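Local coordinates for protein putative archaeal ammonia monooxygenase subunit B (PDB 4O65) that probably serves as the copper-binding cupredoxin-domain subunit of an archaeal ammonia monooxygenase, a membrane enzyme of ammonia oxidation, at residues A28-A31 against K32-G36. Residues are numbered along the deposited sequence; the frame is centred on the assembly and turned at random.
Sequences AEFA and KRTFG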
loop_
_atom_site.group_PDB
_atom_site.type_symbol
_atom_site.label_atom_id
_atom_site.label_comp_id
_atom_site.label_asym_id
_atom_site.label_seq_id
_atom_site.Cartn_x
_atom_site.Cartn_y
_atom_site.Cartn_z
ATOM N N ALA A 28 -8.607 -9.253 9.002
ATOM C CA ALA A 28 -9.358 -10.276 9.751
ATOM C C ALA A 28 -9.991 -9.745 11.053
ATOM O O ALA A 28 -11.155 -10.116 11.392
ATOM C CB ALA A 28 -8.483 -11.524 10.003
ATOM N N GLU A 29 -9.221 -8.941 11.812
ATOM C CA GLU A 29 -9.757 -8.405 13.087
ATOM C C GLU A 29 -10.975 -7.498 12.781
ATOM O O GLU A 29 -11.988 -7.551 13.496
ATOM C CB GLU A 29 -8.715 -7.592 13.852
ATOM C CG GLU A 29 -9.139 -7.211 15.279
ATOM C CD GLU A 29 -9.334 -8.414 16.200
ATOM O OE1 GLU A 29 -10.124 -8.255 17.132
ATOM O OE2 GLU A 29 -8.719 -9.502 16.013
ATOM N N PHE A 30 -10.872 -6.732 11.704
ATOM C CA PHE A 30 -11.999 -5.881 11.290
ATOM C C PHE A 30 -13.214 -6.715 10.859
ATOM O O PHE A 30 -14.343 -6.428 11.287
ATOM C CB PHE A 30 -11.623 -4.927 10.150
ATOM C CG PHE A 30 -12.806 -4.140 9.667
ATOM C CD1 PHE A 30 -13.334 -3.091 10.440
ATOM C CD2 PHE A 30 -13.408 -4.464 8.431
ATOM C CE1 PHE A 30 -14.440 -2.352 9.991
ATOM C CE2 PHE A 30 -14.519 -3.718 7.981
ATOM C CZ PHE A 30 -15.011 -2.658 8.762
ATOM N N ALA A 31 -12.969 -7.771 10.096
ATOM C CA ALA A 31 -14.066 -8.696 9.689
ATOM C C ALA A 31 -14.735 -9.327 10.898
ATOM O O ALA A 31 -15.980 -9.421 10.982
ATOM C CB ALA A 31 -13.531 -9.772 8.762
ATOM N N LYS A 32 -13.916 -9.792 11.831
ATOM C CA LYS A 32 -14.444 -10.429 13.052
ATOM C C LYS A 32 -15.358 -9.438 13.804
ATOM O O LYS A 32 -16.452 -9.815 14.277
ATOM C CB LYS A 32 -13.258 -10.909 13.933
ATOM C CG LYS A 32 -13.646 -11.397 15.331
ATOM C CD LYS A 32 -12.435 -11.947 16.073
ATOM C CE LYS A 32 -12.908 -12.688 17.328
ATOM N NZ LYS A 32 -11.741 -12.998 18.213
ATOM N N ARG A 33 -14.895 -8.210 13.977
ATOM C CA ARG A 33 -15.594 -7.199 14.819
ATOM C C ARG A 33 -16.901 -6.800 14.126
ATOM O O ARG A 33 -17.938 -6.574 14.761
ATOM C CB ARG A 33 -14.703 -5.935 15.024
ATOM C CG ARG A 33 -13.550 -6.261 15.995
ATOM C CD ARG A 33 -12.662 -5.064 16.345
ATOM N NE ARG A 33 -11.507 -5.509 17.134
ATOM C CZ ARG A 33 -10.578 -4.716 17.691
ATOM N NH1 ARG A 33 -10.657 -3.404 17.596
ATOM N NH2 ARG A 33 -9.557 -5.258 18.362
ATOM N N THR A 34 -16.864 -6.797 12.798
ATOM C CA THR A 34 -17.970 -6.189 11.998
ATOM C C THR A 34 -19.031 -7.204 11.605
ATOM O O THR A 34 -20.243 -6.922 11.687
ATOM C CB THR A 34 -17.367 -5.576 10.717
ATOM O OG1 THR A 34 -16.420 -4.573 11.124
ATOM C CG2 THR A 34 -18.484 -4.862 9.847
ATOM N N PHE A 35 -18.544 -8.382 11.196
ATOM C CA PHE A 35 -19.371 -9.505 10.677
ATOM C C PHE A 35 -19.436 -10.716 11.572
ATOM O O PHE A 35 -20.319 -11.528 11.403
ATOM C CB PHE A 35 -18.905 -9.923 9.269
ATOM C CG PHE A 35 -19.045 -8.818 8.250
ATOM C CD1 PHE A 35 -20.285 -8.484 7.743
ATOM C CD2 PHE A 35 -17.928 -8.132 7.800
ATOM C CE1 PHE A 35 -20.470 -7.476 6.833
ATOM C CE2 PHE A 35 -18.074 -7.087 6.885
ATOM C CZ PHE A 35 -19.332 -6.744 6.376
ATOM N N GLY A 36 -18.543 -10.806 12.546
ATOM C CA GLY A 36 -18.563 -11.917 13.476
ATOM C C GLY A 36 -17.614 -13.056 13.129
ATOM O O GLY A 36 -17.529 -14.041 13.855
#
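Phe30 O takes two bonds from Thr34: the hydroxyl OG1 donates at 2.8 Å and the amide N of the same residue at 3.0 Å. The second is the regular i to i+4 bond of helix 27-35, a short helix that follows strand 23-25 and packs against helix 40-47, at a distance from the copper site of the cupredoxin domain. The two donors come to Phe30 O from opposite faces of its carbonyl plane. Thr34 OG1 stands beside its own backbone N (chi1 -60°), which turns it back along the helix to this oxygen and also sets it over one face of the Phe30 ring, off-centre, with CE1 at 3.2 Å. The ring itself runs on to Ile25, Val46 and Gln57.

One residue earlier, Glu29 meets Arg33 in an i to i+4 salt bridge. The arginine chain lies extended and presents its side: NE reaches Glu29 OE1 at 3.1 Å and NH2 reaches the same oxygen at 3.3 Å. NE meets the anti lone pair of OE1, the one turned away from OE2, whereas NH2 comes from above the carboxylate plane, and the two flat groups stand nearly perpendicular, 84° apart. The other oxygen, OE2, accepts from the backbone N of Glu151, so both ends of the carboxylate are held and its rotation is probably restricted.

At the C-terminal end Ala31 O receives Phe35 N at 2.8 Å, while Gly36, with positive phi, ends the helix and its N makes weak bonds to that oxygen and to Lys32 O. Thr34 CG2 sits over one face of the Phe35 ring, 3.7 Å above its plane and displaced toward the rim.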